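Paenibacillus xanthan lyase (PDB 6F2P) cleaves the polysaccharide xanthan as a lyase (EC 4.2.2.12), probably by the beta-elimination chemistry of polysaccharide lyase family 8. Local coordinates at residues 837-842 against 872-877; 816-821 against 862-867; 703-708 against 810-815; 831-836 against 878-883. One frame throughout, in Å; residues are numbered along the deposited sequence.

Contact 1 (837-842 against 872-877)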
loop_
_atom_site.group_PDB
_atom_site.type_symbol
_atom_site.label_atom_id
_atom_site.label_comp_id
_atom_site.label_asym_id
_atom_site.label_seq_id
_atom_site.Cartn_x
_atom_site.Cartn_y
_atom_site.Cartn_z
ATOM N N SER A 837 -10.599 -20.328 21.786
ATOM C CA SER A 837 -9.333 -19.758 22.219
ATOM C C SER A 837 -9.366 -18.262 21.947
ATOM O O SER A 837 -10.062 -17.805 21.042
ATOM C CB SER A 837 -8.145 -20.410 21.501
ATOM O OG SER A 837 -8.152 -20.151 20.105
ATOM N N ILE A 838 -8.636 -17.496 22.747
ATOM C CA ILE A 838 -8.508 -16.070 22.510
ATOM C C ILE A 838 -7.032 -15.757 22.484
ATOM O O ILE A 838 -6.307 -16.096 23.418
ATOM C CB ILE A 838 -9.190 -15.235 23.613
ATOM C CG1 ILE A 838 -10.697 -15.490 23.624
ATOM C CG2 ILE A 838 -8.918 -13.755 23.411
ATOM C CD1 ILE A 838 -11.406 -14.908 24.821
ATOM N N ASN A 839 -6.584 -15.130 21.402
ATOM C CA ASN A 839 -5.183 -14.750 21.262
ATOM C C ASN A 839 -4.195 -15.899 21.475
ATOM O O ASN A 839 -3.078 -15.683 21.946
ATOM C CB ASN A 839 -4.853 -13.579 22.192
ATOM C CG ASN A 839 -5.332 -12.252 21.643
ATOM O OD1 ASN A 839 -6.258 -12.197 20.830
ATOM N ND2 ASN A 839 -4.688 -11.174 22.065
ATOM N N GLY A 840 -4.616 -17.117 21.134
ATOM C CA GLY A 840 -3.751 -18.281 21.229
ATOM C C GLY A 840 -3.877 -19.063 22.527
ATOM O O GLY A 840 -3.241 -20.104 22.701
ATOM N N THR A 841 -4.701 -18.555 23.438
ATOM C CA THR A 841 -4.945 -19.194 24.724
ATOM C C THR A 841 -6.337 -19.816 24.716
ATOM O O THR A 841 -7.324 -19.111 24.507
ATOM C CB THR A 841 -4.902 -18.147 25.861
ATOM O OG1 THR A 841 -3.639 -17.471 25.859
ATOM C CG2 THR A 841 -5.144 -18.796 27.218
ATOM N N ASN A 842 -6.432 -21.124 24.936
ATOM C CA ASN A 842 -7.747 -21.746 25.061
ATOM C C ASN A 842 -8.497 -21.147 26.240
ATOM O O ASN A 842 -7.888 -20.766 27.239
ATOM C CB ASN A 842 -7.640 -23.258 25.237
ATOM C CG ASN A 842 -7.349 -23.978 23.942
ATOM O OD1 ASN A 842 -7.087 -25.177 23.937
ATOM N ND2 ASN A 842 -7.386 -23.251 22.834
ATOM N N SER A 872 -8.663 -4.937 19.750
ATOM C CA SER A 872 -9.122 -6.124 19.050
ATOM C C SER A 872 -8.558 -7.398 19.674
ATOM O O SER A 872 -7.420 -7.422 20.150
ATOM C CB SER A 872 -8.758 -6.037 17.567
ATOM O OG SER A 872 -9.417 -4.941 16.953
ATOM N N TYR A 873 -9.377 -8.446 19.691
ATOM C CA TYR A 873 -8.952 -9.756 20.170
ATOM C C TYR A 873 -9.427 -10.826 19.198
ATOM O O TYR A 873 -10.500 -10.711 18.612
ATOM C CB TYR A 873 -9.496 -10.032 21.576
ATOM C CG TYR A 873 -8.831 -9.208 22.657
ATOM C CD1 TYR A 873 -9.210 -7.891 22.889
ATOM C CD2 TYR A 873 -7.824 -9.749 23.446
ATOM C CE1 TYR A 873 -8.602 -7.135 23.863
ATOM C CE2 TYR A 873 -7.211 -9.000 24.432
ATOM C CZ TYR A 873 -7.605 -7.694 24.636
ATOM O OH TYR A 873 -6.996 -6.943 25.618
ATOM N N LEU A 874 -8.624 -11.865 19.018
ATOM C CA LEU A 874 -8.994 -12.928 18.103
ATOM C C LEU A 874 -9.682 -14.078 18.841
ATOM O O LEU A 874 -9.065 -14.780 19.649
ATOM C CB LEU A 874 -7.771 -13.433 17.338
ATOM C CG LEU A 874 -6.911 -12.372 16.650
ATOM C CD1 LEU A 874 -5.586 -12.994 16.212
ATOM C CD2 LEU A 874 -7.654 -11.759 15.468
ATOM N N PHE A 875 -10.969 -14.252 18.556
ATOM C CA PHE A 875 -11.759 -15.340 19.114
ATOM C C PHE A 875 -11.801 -16.473 18.099
ATOM O O PHE A 875 -12.427 -16.347 17.045
ATOM C CB PHE A 875 -13.193 -14.874 19.388
ATOM C CG PHE A 875 -13.341 -13.969 20.586
ATOM C CD1 PHE A 875 -12.666 -12.766 20.662
ATOM C CD2 PHE A 875 -14.209 -14.308 21.613
ATOM C CE1 PHE A 875 -12.828 -11.933 21.755
ATOM C CE2 PHE A 875 -14.377 -13.485 22.701
ATOM C CZ PHE A 875 -13.688 -12.294 22.775
ATOM N N ARG A 876 -11.140 -17.581 18.413
ATOM C CA ARG A 876 -11.102 -18.729 17.506
ATOM C C ARG A 876 -11.939 -19.897 18.026
ATOM O O ARG A 876 -11.832 -20.286 19.195
ATOM C CB ARG A 876 -9.659 -19.187 17.283
ATOM C CG ARG A 876 -9.547 -20.535 16.605
ATOM C CD ARG A 876 -8.097 -20.929 16.378
ATOM N NE ARG A 876 -7.354 -19.897 15.663
ATOM C CZ ARG A 876 -6.234 -20.116 14.977
ATOM N NH1 ARG A 876 -5.728 -21.339 14.900
ATOM N NH2 ARG A 876 -5.626 -19.113 14.356
ATOM N N LEU A 877 -12.777 -20.449 17.154
ATOM C CA LEU A 877 -13.555 -21.637 17.489
ATOM C C LEU A 877 -13.077 -22.834 16.659
ATOM O O LEU A 877 -13.229 -22.862 15.431
ATOM C CB LEU A 877 -15.049 -21.390 17.277
ATOM C CG LEU A 877 -15.806 -20.547 18.312
ATOM C CD1 LEU A 877 -17.201 -20.272 17.819
ATOM C CD2 LEU A 877 -15.855 -21.231 19.677
HETATM O O HOH W 1 -9.357 -22.554 19.312
#
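The Phe-875 ring carries Ile-838 on one face: CG1 sits almost exactly above the ring centre, 4.2 Å from the centroid and 7° off the normal, a CH-pi contact. The CD1 methyl goes on toward the rim, 3.9 Å from Phe-875 CE2, and in the ring plane the edge meets the carbonyl O of Tyr-873. Ile-838 and Phe-875, a non-hydrogen-bonded antiparallel pair, lie side by side on the same face of the sheet. The Tyr-873 ring is approached obliquely by the Asn-839 amide, tilted 23° from it, with ND2 3.7 Å from CD2; Phe-867 meets this ring edge-to-face.

Asn-839 does more than pack. With CG anti to its own carbonyl carbon, it turns OD1 onto the backbone N-H of Leu-874 (OD1 to N 3.0 Å), the donor lying nearly along the C=O axis. Its own backbone N gives a bond to Leu-874 O at 3.1 Å. The ladder is therefore carried one bond further by a side chain, just where the first strand turns away. On the other side of the Ile-838 pair, Ser-837 and Arg-876 exchange two straight backbone bonds, N to O 2.9 Å each way, while the Arg-876 guanidinium goes off to Glu-808 and Tyr-806.

Ile-838 and Thr-841 also bond to each other in both directions, closing a type I' turn with Asn-839 and Gly-840 at its corners, both at positive phi. This is the classic two-residue beta-hairpin with an Asn-Gly turn, here joining strands 832-838 and 841-848 of an antiparallel sheet.

Contact 2 (816-821 against 862-867)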
loop_
_atom_site.group_PDB
_atom_site.type_symbol
_atom_site.label_atom_id
_atom_site.label_comp_id
_atom_site.label_asym_id
_atom_site.label_seq_id
_atom_site.Cartn_x
_atom_site.Cartn_y
_atom_site.Cartn_z
ATOM N N PRO A 816 -11.533 -2.591 28.929
ATOM C CA PRO A 816 -10.687 -3.597 29.575
ATOM C C PRO A 816 -11.409 -4.211 30.765
ATOM O O PRO A 816 -12.152 -3.514 31.451
ATOM C CB PRO A 816 -9.477 -2.784 30.051
ATOM C CG PRO A 816 -9.970 -1.378 30.138
ATOM C CD PRO A 816 -10.976 -1.233 29.045
ATOM N N GLY A 817 -11.200 -5.502 30.990
ATOM C CA GLY A 817 -11.773 -6.183 32.130
ATOM C C GLY A 817 -11.655 -7.682 31.974
ATOM O O GLY A 817 -11.154 -8.173 30.962
ATOM N N THR A 818 -12.107 -8.416 32.985
ATOM C CA THR A 818 -12.208 -9.862 32.886
ATOM C C THR A 818 -13.651 -10.253 32.590
ATOM O O THR A 818 -14.542 -10.045 33.406
ATOM C CB THR A 818 -11.742 -10.544 34.175
ATOM O OG1 THR A 818 -10.341 -10.308 34.355
ATOM C CG2 THR A 818 -11.997 -12.043 34.112
ATOM N N TYR A 819 -13.885 -10.812 31.410
ATOM C CA TYR A 819 -15.240 -11.139 31.002
ATOM C C TYR A 819 -15.452 -12.639 30.850
ATOM O O TYR A 819 -14.568 -13.380 30.411
ATOM C CB TYR A 819 -15.603 -10.427 29.691
ATOM C CG TYR A 819 -15.499 -8.921 29.754
ATOM C CD1 TYR A 819 -16.525 -8.154 30.292
ATOM C CD2 TYR A 819 -14.375 -8.265 29.280
ATOM C CE1 TYR A 819 -16.430 -6.777 30.354
ATOM C CE2 TYR A 819 -14.271 -6.887 29.337
ATOM C CZ TYR A 819 -15.297 -6.149 29.873
ATOM O OH TYR A 819 -15.186 -4.777 29.927
ATOM N N ASP A 820 -16.642 -13.077 31.234
ATOM C CA ASP A 820 -17.086 -14.430 30.973
ATOM C C ASP A 820 -17.547 -14.466 29.509
ATOM O O ASP A 820 -18.383 -13.660 29.093
ATOM C CB ASP A 820 -18.232 -14.759 31.932
ATOM C CG ASP A 820 -18.496 -16.238 32.044
ATOM O OD1 ASP A 820 -17.600 -17.033 31.689
ATOM O OD2 ASP A 820 -19.602 -16.602 32.498
ATOM N N VAL A 821 -16.981 -15.369 28.715
ATOM C CA VAL A 821 -17.299 -15.404 27.289
ATOM C C VAL A 821 -18.406 -16.396 26.953
ATOM O O VAL A 821 -18.248 -17.600 27.142
ATOM C CB VAL A 821 -16.070 -15.726 26.438
ATOM C CG1 VAL A 821 -16.451 -15.757 24.964
ATOM C CG2 VAL A 821 -14.990 -14.695 26.685
ATOM N N MET A 862 -18.533 -20.368 27.548
ATOM C CA MET A 862 -17.275 -20.964 27.124
ATOM C C MET A 862 -16.264 -20.908 28.252
ATOM O O MET A 862 -15.539 -21.871 28.505
ATOM C CB MET A 862 -16.718 -20.240 25.897
ATOM C CG MET A 862 -17.733 -19.976 24.792
ATOM S SD MET A 862 -18.425 -21.488 24.117
ATOM C CE MET A 862 -16.951 -22.302 23.497
ATOM N N GLY A 863 -16.214 -19.771 28.931
ATOM C CA GLY A 863 -15.267 -19.593 30.012
ATOM C C GLY A 863 -14.854 -18.149 30.184
ATOM O O GLY A 863 -15.359 -17.261 29.501
ATOM N N SER A 864 -13.909 -17.917 31.086
ATOM C CA SER A 864 -13.512 -16.563 31.438
ATOM C C SER A 864 -12.129 -16.193 30.885
ATOM O O SER A 864 -11.261 -17.054 30.729
ATOM C CB SER A 864 -13.544 -16.410 32.952
ATOM O OG SER A 864 -13.350 -15.062 33.323
ATOM N N TYR A 865 -11.937 -14.906 30.599
ATOM C CA TYR A 865 -10.696 -14.411 30.018
ATOM C C TYR A 865 -10.438 -12.978 30.452
ATOM O O TYR A 865 -11.366 -12.170 30.574
ATOM C CB TYR A 865 -10.762 -14.464 28.494
ATOM C CG TYR A 865 -9.442 -14.190 27.789
ATOM C CD1 TYR A 865 -8.568 -15.226 27.491
ATOM C CD2 TYR A 865 -9.082 -12.901 27.408
ATOM C CE1 TYR A 865 -7.369 -14.988 26.843
ATOM C CE2 TYR A 865 -7.886 -12.653 26.760
ATOM C CZ TYR A 865 -7.031 -13.703 26.478
ATOM O OH TYR A 865 -5.833 -13.476 25.824
ATOM N N SER A 866 -9.169 -12.656 30.674
ATOM C CA SER A 866 -8.813 -11.317 31.114
ATOM C C SER A 866 -8.261 -10.463 29.972
ATOM O O SER A 866 -7.207 -10.763 29.405
ATOM C CB SER A 866 -7.827 -11.380 32.276
ATOM O OG SER A 866 -7.596 -10.083 32.793
ATOM N N PHE A 867 -8.996 -9.407 29.635
ATOM C CA PHE A 867 -8.596 -8.481 28.587
ATOM C C PHE A 867 -7.997 -7.259 29.253
ATOM O O PHE A 867 -8.722 -6.396 29.749
ATOM C CB PHE A 867 -9.797 -8.085 27.734
ATOM C CG PHE A 867 -10.574 -9.261 27.197
ATOM C CD1 PHE A 867 -11.513 -9.917 27.990
ATOM C CD2 PHE A 867 -10.370 -9.710 25.895
ATOM C CE1 PHE A 867 -12.232 -11.001 27.495
ATOM C CE2 PHE A 867 -11.085 -10.792 25.395
ATOM C CZ PHE A 867 -12.018 -11.437 26.196
#
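Phe-867 and Tyr-819 meet at the heart of this contact: Phe-867 CD1 comes to the edge of the Tyr-819 ring, 3.5 Å from CD2, the two planes tilted by 50° and the side chains crossing at about a right angle. The rim of the Phe-867 ring also meets the Gly-817 carbonyl O in its plane, and Val-821 CG2 comes up at another part of the edge, near CZ. Over one face of Phe-867, near its centre, stands CD2 of Tyr-865 from its own strand. On the opposite side of the sheet the contact is polar, with Thr-818 OG1 and Ser-866 OG sharing a hydrogen bond of 3.2 Å.

What holds these groups in register is a regular antiparallel ladder. Gly-817 and Phe-867 bond both ways, as do Tyr-819 and Tyr-865, whose two N-to-O distances are 3.0 Å. The regularity ends at a classic beta bulge, where Met-862 and Gly-863 both face Val-821. Val-821 O takes the Met-862 N-H at 2.8 Å, nearly along its C=O axis, and a weak bond from Gly-863 N at 3.5 Å. Gly-863 has backbone angles (phi 151°) at which a side chain would run into the Met-862 carbonyl. Further out, Tyr-819 OH is tied to Gln-815 O, which fixes the far end of that ring.

Strand 817-826 is flanked on its other edge by strand 891-900, through Asp-820 and Val-899. The aromatic side packs against the facing sheet: Phe-867 on Ile-838 of strand 832-838 and Phe-875 of strand 871-882, and Tyr-865 on Thr-841 of strand 841-848.

Contact 3 (703-708 against 810-815)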
loop_
_atom_site.group_PDB
_atom_site.type_symbol
_atom_site.label_atom_id
_atom_site.label_comp_id
_atom_site.label_asym_id
_atom_site.label_seq_id
_atom_site.Cartn_x
_atom_site.Cartn_y
_atom_site.Cartn_z
ATOM N N THR A 703 -9.002 -3.444 14.509
ATOM C CA THR A 703 -8.802 -2.029 14.777
ATOM C C THR A 703 -7.353 -1.679 15.094
ATOM O O THR A 703 -6.518 -2.552 15.359
ATOM C CB THR A 703 -9.674 -1.546 15.969
ATOM O OG1 THR A 703 -9.443 -2.386 17.104
ATOM C CG2 THR A 703 -11.154 -1.600 15.632
ATOM N N ILE A 704 -7.073 -0.383 15.072
ATOM C CA ILE A 704 -5.849 0.144 15.638
ATOM C C ILE A 704 -6.213 1.255 16.606
ATOM O O ILE A 704 -6.819 2.251 16.215
ATOM C CB ILE A 704 -4.930 0.739 14.571
ATOM C CG1 ILE A 704 -4.442 -0.345 13.602
ATOM C CG2 ILE A 704 -3.753 1.451 15.239
ATOM C CD1 ILE A 704 -3.684 0.210 12.385
ATOM N N TYR A 705 -5.850 1.085 17.871
ATOM C CA TYR A 705 -6.054 2.124 18.868
ATOM C C TYR A 705 -4.842 3.047 18.914
ATOM O O TYR A 705 -3.695 2.594 18.944
ATOM C CB TYR A 705 -6.278 1.504 20.239
ATOM C CG TYR A 705 -7.686 1.016 20.498
ATOM C CD1 TYR A 705 -8.289 0.086 19.662
ATOM C CD2 TYR A 705 -8.401 1.460 21.604
ATOM C CE1 TYR A 705 -9.572 -0.370 19.908
ATOM C CE2 TYR A 705 -9.683 1.007 21.856
ATOM C CZ TYR A 705 -10.261 0.095 21.007
ATOM O OH TYR A 705 -11.535 -0.356 21.249
ATOM N N ILE A 706 -5.104 4.345 18.916
ATOM C CA ILE A 706 -4.054 5.342 18.984
ATOM C C ILE A 706 -4.318 6.314 20.142
ATOM O O ILE A 706 -5.435 6.824 20.303
ATOM C CB ILE A 706 -3.979 6.135 17.665
ATOM C CG1 ILE A 706 -3.647 5.204 16.482
ATOM C CG2 ILE A 706 -2.991 7.293 17.775
ATOM C CD1 ILE A 706 -2.205 4.762 16.388
ATOM N N ASP A 707 -3.299 6.556 20.961
ATOM C CA ASP A 707 -3.368 7.626 21.949
ATOM C C ASP A 707 -2.406 8.722 21.538
ATOM O O ASP A 707 -1.315 8.444 21.032
ATOM C CB ASP A 707 -3.005 7.119 23.345
ATOM C CG ASP A 707 -4.051 6.168 23.920
ATOM O OD1 ASP A 707 -5.206 6.193 23.445
ATOM O OD2 ASP A 707 -3.720 5.400 24.853
ATOM N N VAL A 708 -2.810 9.970 21.734
ATOM C CA VAL A 708 -1.894 11.085 21.556
ATOM C C VAL A 708 -1.805 11.886 22.851
ATOM O O VAL A 708 -2.796 12.431 23.327
ATOM C CB VAL A 708 -2.302 11.993 20.387
ATOM C CG1 VAL A 708 -1.372 13.181 20.291
ATOM C CG2 VAL A 708 -2.286 11.215 19.097
ATOM N N SER A 810 -12.420 -11.416 14.666
ATOM C CA SER A 810 -11.845 -10.284 15.372
ATOM C C SER A 810 -12.946 -9.462 16.024
ATOM O O SER A 810 -13.843 -8.960 15.352
ATOM C CB SER A 810 -11.015 -9.407 14.436
ATOM O OG SER A 810 -10.415 -8.351 15.166
ATOM N N LEU A 811 -12.869 -9.337 17.345
ATOM C CA LEU A 811 -13.858 -8.605 18.121
ATOM C C LEU A 811 -13.212 -7.384 18.758
ATOM O O LEU A 811 -12.093 -7.460 19.276
ATOM C CB LEU A 811 -14.447 -9.496 19.218
ATOM C CG LEU A 811 -15.454 -10.601 18.868
ATOM C CD1 LEU A 811 -14.870 -11.648 17.911
ATOM C CD2 LEU A 811 -15.963 -11.262 20.152
ATOM N N ASP A 812 -13.914 -6.258 18.716
ATOM C CA ASP A 812 -13.443 -5.052 19.380
ATOM C C ASP A 812 -13.906 -5.034 20.844
ATOM O O ASP A 812 -15.072 -4.758 21.129
ATOM C CB ASP A 812 -13.954 -3.811 18.648
ATOM C CG ASP A 812 -13.307 -2.531 19.144
ATOM O OD1 ASP A 812 -12.539 -2.590 20.134
ATOM O OD2 ASP A 812 -13.573 -1.464 18.546
ATOM N N VAL A 813 -12.994 -5.338 21.763
ATOM C CA VAL A 813 -13.300 -5.285 23.189
ATOM C C VAL A 813 -13.010 -3.876 23.703
ATOM O O VAL A 813 -11.859 -3.523 23.985
ATOM C CB VAL A 813 -12.487 -6.325 23.980
ATOM C CG1 VAL A 813 -12.819 -6.257 25.478
ATOM C CG2 VAL A 813 -12.740 -7.723 23.424
ATOM N N THR A 814 -14.068 -3.080 23.829
ATOM C CA THR A 814 -13.943 -1.637 24.023
ATOM C C THR A 814 -13.671 -1.200 25.458
ATOM O O THR A 814 -13.356 -0.036 25.700
ATOM C CB THR A 814 -15.206 -0.921 23.542
ATOM O OG1 THR A 814 -16.311 -1.309 24.366
ATOM C CG2 THR A 814 -15.500 -1.289 22.088
ATOM N N GLN A 815 -13.812 -2.125 26.404
ATOM C CA GLN A 815 -13.561 -1.835 27.815
ATOM C C GLN A 815 -12.717 -2.943 28.416
ATOM O O GLN A 815 -13.129 -4.103 28.424
ATOM C CB GLN A 815 -14.873 -1.714 28.603
ATOM C CG GLN A 815 -15.771 -0.584 28.147
ATOM C CD GLN A 815 -15.117 0.773 28.331
ATOM O OE1 GLN A 815 -14.282 0.958 29.217
ATOM N NE2 GLN A 815 -15.497 1.730 27.496
#
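Thr-703 begins a strand of one beta-sandwich that meets the end of strand 806-813 from the next, so this is a side-chain contact between two domains and not a sheet pairing; the strand axes come no closer than 9.3 Å and run at 27° to each other. Thr-703 points its CG2 methyl at the carboxylate of Asp-812, 3.8 Å from OD2, and with chi1 at 53° sends OG1 to a hydrogen bond with Ser-872 OG. Two residues on, Tyr-705 extends to the same carboxylate, while the CG2 methyl of Thr-814 lies 4.2 Å from Tyr-705 OH. Asp-812 holds CG anti to its backbone N, so that the acid meets the phenol tip to tip. Its other oxygen, OD2, forms a salt bridge with Lys-734 of strand 731-736, next to 703-708 in its sheet, and the positive charge probably helps keep the acid ionised. An alanine in place of Asp-812 would remove the acceptor of both the tyrosine and the lysine and would probably loosen this interdomain junction. Tyr-705 OH donates to Asp-812 OD1 at 2.7 Å, using the syn lone pair, with ring and carboxylate planes nearly perpendicular.

Contact 4 (831-836 against 878-883)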
loop_
_atom_site.group_PDB
_atom_site.type_symbol
_atom_site.label_atom_id
_atom_site.label_comp_id
_atom_site.label_asym_id
_atom_site.label_seq_id
_atom_site.Cartn_x
_atom_site.Cartn_y
_atom_site.Cartn_z
ATOM N N SER A 831 -23.939 -30.428 14.310
ATOM C CA SER A 831 -23.238 -29.605 15.295
ATOM C C SER A 831 -22.067 -30.362 15.910
ATOM O O SER A 831 -22.266 -31.366 16.594
ATOM C CB SER A 831 -24.193 -29.172 16.412
ATOM O OG SER A 831 -25.253 -28.376 15.913
ATOM N N GLY A 832 -20.851 -29.874 15.682
ATOM C CA GLY A 832 -19.667 -30.521 16.223
ATOM C C GLY A 832 -19.382 -30.146 17.668
ATOM O O GLY A 832 -20.262 -29.664 18.387
ATOM N N ILE A 833 -18.145 -30.387 18.093
ATOM C CA ILE A 833 -17.674 -29.999 19.421
ATOM C C ILE A 833 -16.572 -28.964 19.261
ATOM O O ILE A 833 -15.563 -29.224 18.606
ATOM C CB ILE A 833 -17.087 -31.192 20.200
ATOM C CG1 ILE A 833 -18.140 -32.285 20.394
ATOM C CG2 ILE A 833 -16.518 -30.727 21.532
ATOM C CD1 ILE A 833 -17.624 -33.488 21.128
ATOM N N TYR A 834 -16.760 -27.794 19.863
ATOM C CA TYR A 834 -15.834 -26.688 19.649
ATOM C C TYR A 834 -15.034 -26.273 20.883
ATOM O O TYR A 834 -15.497 -26.414 22.015
ATOM C CB TYR A 834 -16.573 -25.501 19.033
ATOM C CG TYR A 834 -16.881 -25.720 17.568
ATOM C CD1 TYR A 834 -18.008 -26.431 17.167
ATOM C CD2 TYR A 834 -16.028 -25.237 16.583
ATOM C CE1 TYR A 834 -18.281 -26.645 15.825
ATOM C CE2 TYR A 834 -16.291 -25.447 15.238
ATOM C CZ TYR A 834 -17.415 -26.152 14.865
ATOM O OH TYR A 834 -17.670 -26.351 13.530
ATOM N N GLN A 835 -13.821 -25.786 20.643
ATOM C CA GLN A 835 -12.967 -25.238 21.691
ATOM C C GLN A 835 -12.657 -23.784 21.369
ATOM O O GLN A 835 -12.112 -23.482 20.309
ATOM C CB GLN A 835 -11.651 -26.016 21.789
ATOM C CG GLN A 835 -10.594 -25.346 22.668
ATOM C CD GLN A 835 -10.864 -25.569 24.144
ATOM O OE1 GLN A 835 -11.042 -26.709 24.578
ATOM N NE2 GLN A 835 -10.915 -24.480 24.923
ATOM N N LEU A 836 -13.005 -22.883 22.278
ATOM C CA LEU A 836 -12.712 -21.468 22.093
ATOM C C LEU A 836 -11.308 -21.123 22.578
ATOM O O LEU A 836 -10.871 -21.578 23.639
ATOM C CB LEU A 836 -13.728 -20.611 22.843
ATOM C CG LEU A 836 -13.420 -19.114 22.909
ATOM C CD1 LEU A 836 -13.678 -18.447 21.560
ATOM C CD2 LEU A 836 -14.224 -18.452 24.003
ATOM N N LYS A 878 -12.497 -23.812 17.350
ATOM C CA LYS A 878 -11.849 -24.935 16.707
ATOM C C LYS A 878 -12.638 -26.225 16.884
ATOM O O LYS A 878 -12.985 -26.603 18.008
ATOM C CB LYS A 878 -10.443 -25.119 17.274
ATOM C CG LYS A 878 -9.690 -26.306 16.682
ATOM C CD LYS A 878 -8.340 -26.517 17.355
ATOM C CE LYS A 878 -8.499 -26.925 18.815
ATOM N NZ LYS A 878 -7.186 -27.209 19.458
ATOM N N THR A 879 -12.910 -26.904 15.770
ATOM C CA THR A 879 -13.544 -28.213 15.809
ATOM C C THR A 879 -12.610 -29.213 16.490
ATOM O O THR A 879 -11.457 -29.361 16.091
ATOM C CB THR A 879 -13.880 -28.707 14.392
ATOM O OG1 THR A 879 -14.759 -27.773 13.754
ATOM C CG2 THR A 879 -14.552 -30.069 14.445
ATOM N N THR A 880 -13.099 -29.881 17.532
ATOM C CA THR A 880 -12.271 -30.825 18.278
ATOM C C THR A 880 -12.847 -32.233 18.228
ATOM O O THR A 880 -12.211 -33.181 18.690
ATOM C CB THR A 880 -12.097 -30.416 19.761
ATOM O OG1 THR A 880 -13.380 -30.265 20.377
ATOM C CG2 THR A 880 -11.333 -29.114 19.877
ATOM N N GLY A 881 -14.044 -32.367 17.661
ATOM C CA GLY A 881 -14.710 -33.654 17.587
ATOM C C GLY A 881 -16.180 -33.520 17.246
ATOM O O GLY A 881 -16.604 -32.494 16.720
ATOM N N LYS A 882 -16.964 -34.552 17.540
ATOM C CA LYS A 882 -18.394 -34.525 17.235
ATOM C C LYS A 882 -19.199 -35.546 18.032
ATOM O O LYS A 882 -18.723 -36.637 18.348
ATOM C CB LYS A 882 -18.657 -34.705 15.727
ATOM C CG LYS A 882 -18.348 -36.096 15.181
ATOM C CD LYS A 882 -18.635 -36.214 13.674
ATOM C CE LYS A 882 -20.131 -36.345 13.372
ATOM N NZ LYS A 882 -20.764 -37.542 14.007
ATOM N N ASN A 883 -20.427 -35.173 18.359
ATOM C CA ASN A 883 -21.358 -36.107 18.958
ATOM C C ASN A 883 -21.738 -37.167 17.932
ATOM O O ASN A 883 -21.933 -36.862 16.752
ATOM C CB ASN A 883 -22.602 -35.368 19.449
ATOM C CG ASN A 883 -23.469 -36.222 20.346
ATOM O OD1 ASN A 883 -24.237 -37.061 19.872
ATOM N ND2 ASN A 883 -23.354 -36.012 21.655
HETATM O O HOH W 2 -21.019 -32.564 18.430
#
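Strands 832-838 and 871-882 are adjacent in a five-stranded antiparallel sheet, and here they run together toward its far end, away from the hairpin turn. Gln-835 and Lys-878 form a hydrogen-bonded pair, Gln-835 N to Lys-878 O being 2.9 Å and the return bond, Lys-878 N to Gln-835 O, 3.0 Å. Next comes the non-hydrogen-bonded pair, with the Tyr-834 ring laid alongside Thr-879 and one face turned to its CA, 4.3 Å from the centroid. This ring belongs to the side of the sheet that turns inward in the beta-sandwich, where Tyr-834 also packs on Leu-877. Thr-879 OG1 bonds to Asn-800 ND2, and Tyr-834 OH makes a weak bond to Tyr-889 O. An alanine instead of Tyr-834 would lose the cover over Thr-879 and the link to Tyr-889, and would probably leave this end of the sheet less firmly packed. Beyond the pair, two donors from one residue grip Ile-833 O: Thr-880 N at 2.8 Å, nearly along the C=O axis, and Thr-880 OG1 at 3.0 Å, from well above the carbonyl plane. Ile-833 N bonds in turn to Gly-881 O at 2.9 Å. A water joins Ser-831 O to Asn-883 N.

How the contacts relate
Contacts 1 and 4 are two parts of one ladder, strands 832-838 and 871-882, with centres about 15 Å apart; along the chain contact 1 is nested inside the loop closed by contact 4. Contact 2 belongs to the facing sheet, its centre about 11 Å from that of contact 1, and its segments alternate in sequence with those of contacts 1 and 4, since the chain passes back and forth between the two sheets. Leu-836 of contact 4 touches Val-821 and Met-862 of contact 2 through the sandwich interior. The centre of contact 3 lies about 16 Å from those of contacts 1 and 2 and about 30 Å from that of contact 4; it joins this calcium-bearing module to the preceding domain.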